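Local coordinates for protein TonB-dependent siderophore receptor (Pseudomonas aeruginosa 39016, PDB 5NEC) that probably takes up iron-loaded siderophores, and siderophore-drug conjugates that mimic them, across the outer membrane by TonB-driven transport, at residues Val702-Tyr707 / Ala721-Leu726; Ala201-Val206 / Pro240-Pro245; Ala453-Phe458 / Lys476-Asn481; Leu426-Thr431 / Thr460-His465; Ala154-Phe159 / Asn179-Asp184. One frame throughout, in Å; residues are numbered along the deposited sequence.

In the fold
Four contacts lie in the wall of a TonB-dependent receptor barrel or in its loops; interaction 5 joins the segment leaving the plug to the first hairpin. Interactions 3 and 4 are surface contacts built from regular backbone bonds; they share strand 447-464, one pairing it with 471-488 and the other with 426-444, and they touch where Phe458 meets Thr431. Interactions 1 and 2 lie on the other side of the chain's centre from interaction 3; they join irregular loops through arginine side chains and meet at Gly722 and Ala201. Interaction 2 is buried and charged, interaction 1 partly buried. Interaction 5, about 41 Å or more from the others between centres, relies on amide and carboxylate groups.

Interaction 1. Residues Val702-Tyr707 / Ala721-Leu726; sequences VFDKKY and AGRTIL
The guanidinium of Arg723 has Asp704 CB over one face, 3.7 Å above the plane and offset toward the rim, while the carbonyl of Val702 meets its edge. Arg723 NH1 donates there to Val702 O at 2.7 Å, and that oxygen lies only 2° out of the guanidinium plane. A second flat group, the ring of Tyr707, brings CE2 obliquely to 4.4 Å from Ala721 O; the ring is stacked with that of Tyr678, and its OH is hydrogen-bonded to Arg680 NH1. Within the loop, Val702 CG1 lies over the centre of one face of the Phe703 ring. The chain of Arg723 bends at chi3 (54°), and NH1, not NE, reaches Val702 O. Asp704 crosses this side chain at about a right angle and takes a nearly straight bond of 2.8 Å from Arg723 N to Asp704 OD1, met from above the carboxylate plane. Beside it, Gly722 CA packs 3.5 Å from Asp704 OD1, with no side chain between the two backbones. Asp704 OD2 and Arg723 NH2 stay 4.3 Å apart, with the oxygen well out of the guanidinium plane, so the charges may attract but no N-H points across. Arg723 thus holds the loop at two points, with its backbone N-H and its side chain. Asn701 ties both sides together, its amide bonding Ala721 O and Lys705 N. The contact draws together the two ends of the long loop between strands 693-700 and 724-733, the last hairpin of the barrel, on what is by family topology the extracellular side.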
# COMPACT_ATOMS: atom_id res chain seq x y z
N VAL A 702 13.68 -4.95 17.06
CA VAL A 702 14.88 -5.21 17.85
C VAL A 702 14.55 -5.91 19.16
O VAL A 702 15.26 -6.82 19.55
CB VAL A 702 15.68 -3.91 18.12
CG1 VAL A 702 16.83 -4.16 19.10
CG2 VAL A 702 16.25 -3.35 16.82
N PHE A 703 13.46 -5.51 19.80
CA PHE A 703 13.05 -6.10 21.08
C PHE A 703 12.06 -7.29 20.96
O PHE A 703 11.54 -7.76 21.96
CB PHE A 703 12.53 -4.97 22.00
CG PHE A 703 13.59 -3.92 22.29
CD1 PHE A 703 14.62 -4.19 23.19
CD2 PHE A 703 13.59 -2.69 21.64
CE1 PHE A 703 15.61 -3.25 23.45
CE2 PHE A 703 14.58 -1.75 21.88
CZ PHE A 703 15.60 -2.03 22.79
N ASP A 704 11.85 -7.80 19.75
CA ASP A 704 10.99 -8.96 19.52
C ASP A 704 9.58 -8.75 20.10
O ASP A 704 8.99 -9.65 20.68
CB ASP A 704 11.66 -10.22 20.11
CG ASP A 704 11.24 -11.52 19.42
OD1 ASP A 704 10.72 -11.51 18.27
OD2 ASP A 704 11.47 -12.59 20.04
N LYS A 705 9.05 -7.55 19.92
CA LYS A 705 7.70 -7.23 20.38
C LYS A 705 6.70 -8.06 19.60
O LYS A 705 6.77 -8.14 18.37
CB LYS A 705 7.43 -5.74 20.18
CG LYS A 705 6.03 -5.27 20.52
CD LYS A 705 5.69 -5.42 21.99
CE LYS A 705 4.31 -4.85 22.26
NZ LYS A 705 4.13 -4.48 23.70
N LYS A 706 5.77 -8.69 20.32
CA LYS A 706 4.63 -9.34 19.68
C LYS A 706 3.53 -8.30 19.54
O LYS A 706 3.16 -7.63 20.50
CB LYS A 706 4.16 -10.56 20.47
CG LYS A 706 3.23 -11.46 19.65
CD LYS A 706 2.81 -12.73 20.36
CE LYS A 706 1.79 -12.45 21.45
NZ LYS A 706 1.71 -13.60 22.37
N TYR A 707 3.04 -8.12 18.31
CA TYR A 707 2.01 -7.14 18.04
C TYR A 707 1.23 -7.51 16.79
O TYR A 707 1.62 -8.40 16.03
CB TYR A 707 2.59 -5.71 17.94
CG TYR A 707 3.42 -5.44 16.69
CD1 TYR A 707 2.82 -4.91 15.54
CD2 TYR A 707 4.79 -5.70 16.66
CE1 TYR A 707 3.57 -4.66 14.39
CE2 TYR A 707 5.54 -5.44 15.53
CZ TYR A 707 4.94 -4.92 14.40
OH TYR A 707 5.69 -4.67 13.28
N ALA A 721 5.56 -9.89 12.09
CA ALA A 721 6.78 -10.65 12.20
C ALA A 721 7.48 -10.31 13.51
O ALA A 721 7.32 -9.20 14.05
CB ALA A 721 7.68 -10.35 11.02
N GLY A 722 8.22 -11.28 14.04
CA GLY A 722 9.09 -11.05 15.21
C GLY A 722 10.43 -10.46 14.80
O GLY A 722 10.58 -9.98 13.68
N ARG A 723 11.41 -10.50 15.71
CA ARG A 723 12.77 -10.07 15.42
C ARG A 723 13.34 -10.80 14.20
O ARG A 723 13.28 -12.03 14.11
CB ARG A 723 13.72 -10.24 16.63
CG ARG A 723 15.16 -9.87 16.29
CD ARG A 723 16.03 -9.57 17.50
NE ARG A 723 16.00 -10.67 18.47
CZ ARG A 723 15.68 -10.57 19.76
NH1 ARG A 723 15.36 -9.41 20.34
NH2 ARG A 723 15.67 -11.67 20.52
N THR A 724 13.89 -10.02 13.29
CA THR A 724 14.44 -10.52 12.05
C THR A 724 15.76 -9.79 11.78
O THR A 724 15.84 -8.56 11.86
CB THR A 724 13.44 -10.31 10.92
OG1 THR A 724 12.21 -10.96 11.27
CG2 THR A 724 13.95 -10.87 9.60
N ILE A 725 16.80 -10.57 11.47
CA ILE A 725 18.14 -10.06 11.17
C ILE A 725 18.41 -10.32 9.69
O ILE A 725 18.30 -11.46 9.24
CB ILE A 725 19.20 -10.72 12.09
CG1 ILE A 725 18.84 -10.43 13.57
CG2 ILE A 725 20.60 -10.21 11.77
CD1 ILE A 725 19.67 -11.15 14.60
N LEU A 726 18.73 -9.27 8.93
CA LEU A 726 18.99 -9.39 7.48
C LEU A 726 20.41 -8.89 7.17
O LEU A 726 20.79 -7.81 7.64
CB LEU A 726 17.96 -8.59 6.68
CG LEU A 726 16.46 -8.89 6.90
CD1 LEU A 726 15.58 -7.83 6.24
CD2 LEU A 726 16.08 -10.28 6.43

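Interaction 2. Residues Ala201-Val206 / Pro240-Pro245; sequences AGRDEV and PDSGIP
Arg203 grips the carboxylate of Asp241 side-on, one nitrogen to each oxygen: Arg203 NE donates to Asp241 OD2 and Arg203 NH2 to Asp241 OD1, both at 2.8 Å. Each oxygen uses its syn lone pair, and the guanidinium and carboxylate planes, 17° apart, are nearly coplanar. Bends at chi2 and chi3 fold the arginine chain. Val206 CG2 rests 3.6 Å from Asp241 CG, its side chain crossing the aspartate at about a right angle. Separately, Ile244 CD1 lies oblique to the guanidinium, 4.0 Å from Arg203 NH2. Further out, Asp241 OD1 also accepts from Gly243 N at 3.1 Å, from above the carboxylate plane. Ser242 OG donates to Gly243 O at 3.0 Å and is bonded as well to Tyr269 N, which steadies the turn. Arg203 NH2 has a second acceptor in Asn267 O. With this many donors around it the carboxylate probably stays ionised. The aspartate opens an Asx turn, OD1 accepting from Gly243 N, here joined by a bidentate salt bridge to the turn between strands 187-200 and 206-219, among the loops that in this family lie on the extracellular side.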
# COMPACT_ATOMS: atom_id res chain seq x y z
N ALA A 201 9.43 -14.74 10.90
CA ALA A 201 9.87 -14.81 12.30
C ALA A 201 8.69 -14.83 13.27
O ALA A 201 7.79 -13.98 13.20
CB ALA A 201 10.80 -13.65 12.64
N GLY A 202 8.69 -15.83 14.16
CA GLY A 202 7.65 -15.99 15.14
C GLY A 202 6.33 -16.50 14.62
O GLY A 202 5.32 -16.37 15.31
N ARG A 203 6.29 -17.08 13.42
CA ARG A 203 5.08 -17.73 12.91
C ARG A 203 5.47 -19.14 12.41
O ARG A 203 6.27 -19.28 11.49
CB ARG A 203 4.44 -16.93 11.77
CG ARG A 203 4.23 -15.44 12.01
CD ARG A 203 3.23 -15.11 13.10
NE ARG A 203 1.94 -15.73 12.89
CZ ARG A 203 1.32 -16.60 13.71
NH1 ARG A 203 1.83 -16.97 14.87
NH2 ARG A 203 0.15 -17.09 13.36
N ASP A 204 4.88 -20.18 13.00
CA ASP A 204 5.15 -21.56 12.58
C ASP A 204 4.60 -21.75 11.14
O ASP A 204 3.49 -21.33 10.82
CB ASP A 204 4.51 -22.59 13.56
CG ASP A 204 5.17 -22.62 14.97
OD1 ASP A 204 6.26 -22.03 15.18
OD2 ASP A 204 4.60 -23.26 15.88
N GLU A 205 5.43 -22.33 10.27
CA GLU A 205 5.06 -22.81 8.93
C GLU A 205 4.73 -21.75 7.86
O GLU A 205 4.79 -22.05 6.67
CB GLU A 205 3.88 -23.80 8.99
CG GLU A 205 4.12 -25.01 9.86
CD GLU A 205 5.31 -25.84 9.44
OE1 GLU A 205 5.56 -26.00 8.22
OE2 GLU A 205 6.00 -26.32 10.35
N VAL A 206 4.40 -20.53 8.25
CA VAL A 206 3.98 -19.52 7.32
C VAL A 206 5.19 -19.17 6.46
O VAL A 206 6.31 -19.09 6.97
CB VAL A 206 3.48 -18.28 8.07
CG1 VAL A 206 3.26 -17.10 7.12
CG2 VAL A 206 2.21 -18.62 8.82
N PRO A 240 -0.32 -19.31 3.55
CA PRO A 240 -0.97 -18.16 4.19
C PRO A 240 -1.15 -18.33 5.69
O PRO A 240 -1.54 -19.41 6.17
CB PRO A 240 -2.36 -18.16 3.56
CG PRO A 240 -2.64 -19.57 3.17
CD PRO A 240 -1.29 -20.17 2.84
N ASP A 241 -0.92 -17.23 6.42
CA ASP A 241 -1.11 -17.20 7.86
C ASP A 241 -2.60 -17.31 8.25
O ASP A 241 -3.48 -16.94 7.49
CB ASP A 241 -0.50 -15.92 8.46
CG ASP A 241 -0.10 -16.09 9.93
OD1 ASP A 241 -0.66 -16.95 10.66
OD2 ASP A 241 0.80 -15.37 10.36
N SER A 242 -2.84 -17.84 9.45
CA SER A 242 -4.19 -17.95 10.02
C SER A 242 -4.53 -16.72 10.85
O SER A 242 -5.71 -16.40 11.04
CB SER A 242 -4.30 -19.21 10.92
OG SER A 242 -3.39 -19.18 12.02
N GLY A 243 -3.50 -16.05 11.36
CA GLY A 243 -3.68 -15.07 12.44
C GLY A 243 -4.09 -15.75 13.74
O GLY A 243 -4.02 -16.97 13.87
N ILE A 244 -4.51 -14.91 14.68
CA ILE A 244 -4.75 -15.27 16.07
C ILE A 244 -6.16 -14.82 16.38
O ILE A 244 -6.52 -13.67 16.09
CB ILE A 244 -3.76 -14.54 16.99
CG1 ILE A 244 -2.31 -14.84 16.58
CG2 ILE A 244 -3.98 -14.88 18.47
CD1 ILE A 244 -1.93 -16.31 16.65
N PRO A 245 -6.98 -15.72 16.97
CA PRO A 245 -8.36 -15.33 17.27
C PRO A 245 -8.48 -14.26 18.37
O PRO A 245 -7.63 -14.18 19.28
CB PRO A 245 -9.00 -16.64 17.74
CG PRO A 245 -7.87 -17.47 18.22
CD PRO A 245 -6.68 -17.08 17.42

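Interaction 3. Residues Ala453-Phe458 / Lys476-Asn481; sequences ARFDSF and KSSFWN
Phe455 lays its CD1 over one face of the Trp480 indole, 3.8 Å above the plane and offset toward the rim. The ring of Phe455 and the five-membered ring of Trp480 are inclined at 48°, an oblique pair rather than a stack. At the edge of the indole, Ala453 CB comes to 4.4 Å from Trp480 CZ3. The Phe455 ring also meets Ser478, Phe455 CE1 lying 3.6 Å from Ser478 CB. Beneath these side chains the antiparallel strands are joined at three hydrogen-bonded pairs, Arg454 with Asn481, Asp456 with Phe479 and Phe458 with Ser477. Asp456 N bonds Phe479 O at 2.9 Å, and only the bond from Asn481 N to Arg454 O is weak. Arg454, Asp456, Phe458, Ser477, Phe479 and Asn481 point to the other face. There Arg454 NE donates to Asp456 OD2 at 2.9 Å within one strand, Ser477 OG sits at the edge of the Phe458 ring, 3.8 Å from Phe458 CD2, and Asp456 CB meets Phe479 CB. Arg454 also forms a salt bridge with Glu366, and Asn481 OD1 bonds Ser135 in the plug region. The chemistry therefore divides only in part by face: Phe455 and Trp480 on one, consistent with a wall turned to lipid, and on the other the Arg454-Asp456 pair and the bond to Ser135, but also Phe458 and Phe479.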
# COMPACT_ATOMS: atom_id res chain seq x y z
N ALA A 453 -10.93 20.09 -11.16
CA ALA A 453 -12.21 19.42 -11.27
C ALA A 453 -12.05 18.07 -11.98
O ALA A 453 -11.09 17.84 -12.70
CB ALA A 453 -13.24 20.29 -11.99
N ARG A 454 -13.02 17.19 -11.74
CA ARG A 454 -13.06 15.85 -12.33
C ARG A 454 -14.50 15.34 -12.39
O ARG A 454 -15.24 15.48 -11.42
CB ARG A 454 -12.20 14.88 -11.52
CG ARG A 454 -11.85 13.63 -12.31
CD ARG A 454 -11.36 12.48 -11.45
NE ARG A 454 -11.16 11.29 -12.27
CZ ARG A 454 -10.05 11.01 -12.97
NH1 ARG A 454 -8.98 11.83 -12.95
NH2 ARG A 454 -10.02 9.89 -13.70
N PHE A 455 -14.87 14.78 -13.53
CA PHE A 455 -16.15 14.11 -13.74
C PHE A 455 -15.89 12.67 -14.20
O PHE A 455 -15.19 12.46 -15.18
CB PHE A 455 -16.97 14.84 -14.81
CG PHE A 455 -18.25 14.15 -15.17
CD1 PHE A 455 -19.28 14.04 -14.23
CD2 PHE A 455 -18.42 13.57 -16.43
CE1 PHE A 455 -20.47 13.41 -14.56
CE2 PHE A 455 -19.61 12.92 -16.76
CZ PHE A 455 -20.64 12.84 -15.81
N ASP A 456 -16.44 11.69 -13.47
CA ASP A 456 -16.34 10.27 -13.82
C ASP A 456 -17.71 9.70 -14.12
O ASP A 456 -18.66 9.98 -13.39
CB ASP A 456 -15.78 9.45 -12.65
CG ASP A 456 -14.29 9.62 -12.49
OD1 ASP A 456 -13.54 8.85 -13.13
OD2 ASP A 456 -13.88 10.53 -11.72
N SER A 457 -17.79 8.88 -15.16
CA SER A 457 -19.01 8.21 -15.57
C SER A 457 -18.73 6.70 -15.57
O SER A 457 -17.70 6.26 -16.08
CB SER A 457 -19.40 8.71 -16.95
OG SER A 457 -20.51 8.03 -17.45
N PHE A 458 -19.64 5.93 -14.98
CA PHE A 458 -19.42 4.50 -14.67
C PHE A 458 -20.61 3.65 -15.18
O PHE A 458 -21.75 4.04 -15.00
CB PHE A 458 -19.26 4.39 -13.14
CG PHE A 458 -18.74 3.07 -12.65
CD1 PHE A 458 -17.56 2.52 -13.17
CD2 PHE A 458 -19.39 2.38 -11.61
CE1 PHE A 458 -17.05 1.30 -12.70
CE2 PHE A 458 -18.89 1.17 -11.14
CZ PHE A 458 -17.72 0.63 -11.68
N LYS A 476 -25.62 2.34 -13.58
CA LYS A 476 -25.01 3.55 -14.17
C LYS A 476 -24.90 4.59 -13.08
O LYS A 476 -25.81 4.75 -12.29
CB LYS A 476 -25.87 4.13 -15.30
CG LYS A 476 -25.74 3.38 -16.60
CD LYS A 476 -26.42 4.07 -17.77
CE LYS A 476 -26.41 3.14 -19.00
NZ LYS A 476 -27.18 3.69 -20.16
N SER A 477 -23.78 5.30 -13.05
CA SER A 477 -23.59 6.37 -12.08
C SER A 477 -22.50 7.34 -12.53
O SER A 477 -21.80 7.11 -13.52
CB SER A 477 -23.26 5.77 -10.70
OG SER A 477 -22.24 4.80 -10.81
N SER A 478 -22.39 8.45 -11.80
CA SER A 478 -21.31 9.39 -12.00
C SER A 478 -20.83 9.99 -10.70
O SER A 478 -21.46 9.88 -9.67
CB SER A 478 -21.70 10.46 -13.01
OG SER A 478 -22.95 11.00 -12.69
N PHE A 479 -19.65 10.60 -10.78
CA PHE A 479 -18.95 11.13 -9.63
C PHE A 479 -18.37 12.50 -10.03
O PHE A 479 -17.53 12.58 -10.91
CB PHE A 479 -17.87 10.12 -9.22
CG PHE A 479 -17.24 10.39 -7.88
CD1 PHE A 479 -17.97 10.18 -6.70
CD2 PHE A 479 -15.92 10.84 -7.79
CE1 PHE A 479 -17.38 10.41 -5.46
CE2 PHE A 479 -15.33 11.09 -6.55
CZ PHE A 479 -16.06 10.86 -5.38
N TRP A 480 -18.91 13.57 -9.43
CA TRP A 480 -18.37 14.93 -9.57
C TRP A 480 -17.37 15.15 -8.46
O TRP A 480 -17.54 14.66 -7.35
CB TRP A 480 -19.47 16.00 -9.48
CG TRP A 480 -19.87 16.59 -10.81
CD1 TRP A 480 -21.04 16.38 -11.48
CD2 TRP A 480 -19.09 17.49 -11.63
NE1 TRP A 480 -21.05 17.09 -12.67
CE2 TRP A 480 -19.87 17.79 -12.79
CE3 TRP A 480 -17.82 18.08 -11.51
CZ2 TRP A 480 -19.41 18.63 -13.81
CZ3 TRP A 480 -17.36 18.93 -12.52
CH2 TRP A 480 -18.16 19.19 -13.66
N ASN A 481 -16.32 15.89 -8.75
CA ASN A 481 -15.30 16.16 -7.76
C ASN A 481 -14.54 17.45 -8.10
O ASN A 481 -14.19 17.67 -9.25
CB ASN A 481 -14.35 14.96 -7.71
CG ASN A 481 -13.19 15.21 -6.82
OD1 ASN A 481 -12.05 15.29 -7.28
ND2 ASN A 481 -13.46 15.37 -5.52

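Interaction 4. Residues Leu426-Thr431 / Thr460-His465; sequences LNTVGT and TTAKNH
Strands 426-444 and 447-464 form an up-and-down hairpin of the barrel wall, and this contact holds its open end, away from the turn. Backbone bonds are made at two hydrogen-bonded pairs: Asn427 N to Lys463 O at 2.8 Å and Lys463 N to Asn427 O at 2.7 Å, then Val429 with Thr461 in both directions at 2.9 Å (N to O). Leu426, Thr428, Ala462 and Asn464 share one face. Leu426 chi2 (63°) sets CD1 4.1 Å from Ala462 CB and 3.8 Å from Asn464 CB, bridging two residues of the partner strand. Farther along the same face, Thr460 CG2 lies over the side-chain-free Gly430, 3.8 Å from Gly430 CA. On the opposite face, at the Leu426 end, Asn427 ND2 meets the edge of the His465 ring, 3.7 Å from His465 CD2; the amide and ring planes stand 64° apart and no hydrogen bond joins them. Polar ends look outside the pair: Asn464 OD1 bonds Gly466 N and Thr461 OG1 bonds Ser474 OG, while Leu426 and Thr428 bond strand 357-379 through their backbones. Cohesion here thus rests on straight main-chain bonds, with light contacts of small and polar side chains added, a chemistry that perhaps places this part of the wall toward its extracellular rim.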
# COMPACT_ATOMS: atom_id res chain seq x y z
N LEU A 426 -19.42 -14.94 -10.09
CA LEU A 426 -20.00 -13.62 -10.33
C LEU A 426 -19.07 -12.94 -11.33
O LEU A 426 -17.89 -12.75 -11.03
CB LEU A 426 -20.11 -12.80 -9.04
CG LEU A 426 -20.50 -11.32 -9.14
CD1 LEU A 426 -21.90 -11.16 -9.71
CD2 LEU A 426 -20.41 -10.70 -7.75
N ASN A 427 -19.60 -12.61 -12.51
CA ASN A 427 -18.84 -12.00 -13.59
C ASN A 427 -19.29 -10.58 -13.79
O ASN A 427 -20.46 -10.34 -14.05
CB ASN A 427 -19.06 -12.75 -14.90
CG ASN A 427 -18.48 -14.14 -14.89
OD1 ASN A 427 -17.58 -14.48 -14.11
ND2 ASN A 427 -19.00 -14.98 -15.77
N THR A 428 -18.37 -9.63 -13.70
CA THR A 428 -18.69 -8.23 -13.77
C THR A 428 -17.89 -7.53 -14.88
O THR A 428 -16.68 -7.73 -14.98
CB THR A 428 -18.37 -7.54 -12.43
OG1 THR A 428 -18.93 -8.32 -11.35
CG2 THR A 428 -18.93 -6.11 -12.40
N VAL A 429 -18.56 -6.73 -15.69
CA VAL A 429 -17.92 -5.92 -16.72
C VAL A 429 -18.19 -4.44 -16.41
O VAL A 429 -19.34 -4.02 -16.41
CB VAL A 429 -18.44 -6.28 -18.13
CG1 VAL A 429 -17.85 -5.35 -19.19
CG2 VAL A 429 -18.11 -7.74 -18.45
N GLY A 430 -17.12 -3.68 -16.15
CA GLY A 430 -17.20 -2.23 -15.82
C GLY A 430 -16.56 -1.33 -16.87
O GLY A 430 -15.53 -1.67 -17.41
N THR A 431 -17.19 -0.19 -17.16
CA THR A 431 -16.68 0.83 -18.09
C THR A 431 -16.58 2.13 -17.32
O THR A 431 -17.46 2.44 -16.51
CB THR A 431 -17.65 1.03 -19.27
OG1 THR A 431 -17.54 -0.08 -20.15
CG2 THR A 431 -17.36 2.30 -20.08
N THR A 460 -21.72 -0.61 -15.19
CA THR A 460 -21.39 -2.02 -14.89
C THR A 460 -22.53 -2.97 -15.21
O THR A 460 -23.69 -2.62 -15.12
CB THR A 460 -20.99 -2.28 -13.41
OG1 THR A 460 -22.06 -1.90 -12.54
CG2 THR A 460 -19.74 -1.52 -13.02
N THR A 461 -22.16 -4.20 -15.57
CA THR A 461 -23.09 -5.30 -15.73
C THR A 461 -22.52 -6.47 -14.97
O THR A 461 -21.38 -6.82 -15.17
CB THR A 461 -23.25 -5.66 -17.21
OG1 THR A 461 -23.88 -4.56 -17.87
CG2 THR A 461 -24.11 -6.89 -17.41
N ALA A 462 -23.32 -7.05 -14.09
CA ALA A 462 -22.90 -8.19 -13.27
C ALA A 462 -23.79 -9.37 -13.60
O ALA A 462 -25.02 -9.25 -13.57
CB ALA A 462 -23.00 -7.85 -11.79
N LYS A 463 -23.17 -10.49 -13.95
CA LYS A 463 -23.88 -11.74 -14.16
C LYS A 463 -23.50 -12.70 -13.06
O LYS A 463 -22.33 -13.06 -12.91
CB LYS A 463 -23.54 -12.33 -15.53
CG LYS A 463 -24.23 -11.59 -16.64
CD LYS A 463 -23.66 -11.98 -17.99
CE LYS A 463 -24.20 -11.09 -19.09
NZ LYS A 463 -24.64 -11.90 -20.27
N ASN A 464 -24.49 -13.11 -12.29
CA ASN A 464 -24.27 -13.99 -11.16
C ASN A 464 -24.78 -15.38 -11.46
O ASN A 464 -25.99 -15.62 -11.47
CB ASN A 464 -24.96 -13.44 -9.93
CG ASN A 464 -24.64 -14.21 -8.68
OD1 ASN A 464 -23.72 -15.03 -8.63
ND2 ASN A 464 -25.42 -13.97 -7.65
N HIS A 465 -23.86 -16.30 -11.69
CA HIS A 465 -24.16 -17.71 -11.91
C HIS A 465 -24.26 -18.49 -10.59
O HIS A 465 -24.51 -19.70 -10.61
CB HIS A 465 -23.11 -18.33 -12.86
CG HIS A 465 -23.00 -17.60 -14.17
ND1 HIS A 465 -23.93 -17.72 -15.18
CD2 HIS A 465 -22.10 -16.69 -14.60
CE1 HIS A 465 -23.60 -16.93 -16.18
NE2 HIS A 465 -22.49 -16.30 -15.86

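Interaction 5. Residues Ala154-Phe159 / Asn179-Asp184; sequences AKAGNF and NQEFLD
Residues 154-159 run as an irregular loop that straightens into antiparallel pairing with strand 172-182 at Phe159 and Asn179, a hydrogen-bonded pair: Asn179 N donates to Phe159 O at 2.9 Å and Phe159 N to Asn179 O at 3.0 Å. Gly157, with positive phi (115°), turns the loop just before this pair. The Asn179 carboxamide lies in the curve of the loop. Its OD1 accepts from Lys155 N in the carbonyl plane, on a lone pair, at 3.1 Å; its ND2 donates to Lys155 O at 3.0 Å and weakly to Gly157 O. On the way there Asn179 CB passes over one face of the Phe159 ring, a CH-pi contact with CB 3.6 Å from the ring centroid. Phe159 chi1 (61°) places CG on the side of Asn179. Glu181 OE2 accepts from Gly157 N at 3.0 Å, on the anti side but tilted out of the carboxylate plane, and Asn158 OD1 from Glu181 N at 2.9 Å, so the loop is pinned by side chains from both segments. Arg190 of strand 187-200 packs on Ala154, Phe159 and Asn179. Such side-chain-to-backbone bonding where the chain leaves the plug sheet fits the periplasmic entrance to the first hairpin of a TonB-dependent barrel.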
# COMPACT_ATOMS: atom_id res chain seq x y z
N ALA A 154 13.36 2.39 -18.02
CA ALA A 154 14.60 2.52 -18.77
C ALA A 154 14.82 3.98 -19.06
O ALA A 154 13.87 4.71 -19.34
CB ALA A 154 14.55 1.72 -20.06
N LYS A 155 16.07 4.40 -18.93
CA LYS A 155 16.44 5.82 -18.98
C LYS A 155 17.88 5.96 -19.45
O LYS A 155 18.55 4.94 -19.73
CB LYS A 155 16.25 6.44 -17.60
CG LYS A 155 17.12 5.82 -16.52
CD LYS A 155 16.77 6.35 -15.14
CE LYS A 155 17.72 5.79 -14.08
NZ LYS A 155 17.55 6.46 -12.77
N ALA A 156 18.38 7.19 -19.54
CA ALA A 156 19.78 7.43 -19.90
C ALA A 156 20.71 6.93 -18.79
O ALA A 156 20.34 6.94 -17.62
CB ALA A 156 20.02 8.90 -20.16
N GLY A 157 21.90 6.49 -19.17
CA GLY A 157 22.87 5.91 -18.23
C GLY A 157 23.13 4.44 -18.54
O GLY A 157 22.32 3.79 -19.20
N ASN A 158 24.28 3.94 -18.11
CA ASN A 158 24.59 2.52 -18.18
C ASN A 158 24.95 2.07 -16.77
O ASN A 158 25.90 2.60 -16.17
CB ASN A 158 25.73 2.24 -19.15
CG ASN A 158 25.33 2.47 -20.59
OD1 ASN A 158 24.67 1.63 -21.20
ND2 ASN A 158 25.72 3.61 -21.14
N PHE A 159 24.16 1.14 -16.22
CA PHE A 159 24.46 0.55 -14.92
C PHE A 159 23.99 -0.88 -14.80
O PHE A 159 23.10 -1.33 -15.51
CB PHE A 159 23.93 1.42 -13.76
CG PHE A 159 22.43 1.63 -13.75
CD1 PHE A 159 21.57 0.67 -13.20
CD2 PHE A 159 21.87 2.80 -14.25
CE1 PHE A 159 20.19 0.87 -13.17
CE2 PHE A 159 20.49 3.00 -14.24
CZ PHE A 159 19.65 2.03 -13.70
N ASN A 179 20.46 -1.57 -16.72
CA ASN A 179 19.99 -0.51 -17.64
C ASN A 179 21.09 -0.16 -18.66
O ASN A 179 22.15 0.32 -18.28
CB ASN A 179 19.55 0.73 -16.84
CG ASN A 179 18.94 1.82 -17.72
OD1 ASN A 179 17.72 1.99 -17.78
ND2 ASN A 179 19.81 2.58 -18.40
N GLN A 180 20.82 -0.39 -19.95
CA GLN A 180 21.81 -0.24 -21.03
C GLN A 180 21.29 0.64 -22.16
O GLN A 180 20.22 0.39 -22.70
CB GLN A 180 22.12 -1.62 -21.62
CG GLN A 180 23.48 -1.76 -22.30
CD GLN A 180 24.45 -2.63 -21.51
OE1 GLN A 180 24.09 -3.70 -21.00
NE2 GLN A 180 25.69 -2.18 -21.41
N GLU A 181 22.06 1.68 -22.53
CA GLU A 181 21.75 2.46 -23.74
C GLU A 181 22.01 1.65 -25.01
O GLU A 181 22.86 0.75 -25.03
CB GLU A 181 22.54 3.75 -23.78
CG GLU A 181 22.13 4.76 -22.71
CD GLU A 181 22.86 6.10 -22.83
OE1 GLU A 181 23.74 6.25 -23.70
OE2 GLU A 181 22.54 7.03 -22.04
N PHE A 182 21.24 1.95 -26.05
CA PHE A 182 21.49 1.44 -27.40
C PHE A 182 20.94 2.45 -28.44
O PHE A 182 20.47 3.53 -28.05
CB PHE A 182 20.95 0.01 -27.57
CG PHE A 182 19.43 -0.10 -27.58
CD1 PHE A 182 18.69 0.04 -26.41
CD2 PHE A 182 18.74 -0.37 -28.76
CE1 PHE A 182 17.31 -0.06 -26.43
CE2 PHE A 182 17.36 -0.46 -28.78
CZ PHE A 182 16.65 -0.31 -27.61
N LEU A 183 21.04 2.12 -29.73
CA LEU A 183 20.83 3.10 -30.83
C LEU A 183 21.60 4.40 -30.58
O LEU A 183 21.05 5.50 -30.70
CB LEU A 183 19.34 3.41 -31.03
CG LEU A 183 18.41 2.22 -31.28
CD1 LEU A 183 16.97 2.68 -31.32
CD2 LEU A 183 18.77 1.45 -32.55
N ASP A 184 22.88 4.26 -30.20
CA ASP A 184 23.78 5.39 -29.90
C ASP A 184 23.21 6.39 -28.90
O ASP A 184 23.26 7.59 -29.12
CB ASP A 184 24.17 6.11 -31.20
CG ASP A 184 24.86 5.20 -32.20
OD1 ASP A 184 25.89 4.59 -31.82
OD2 ASP A 184 24.38 5.09 -33.35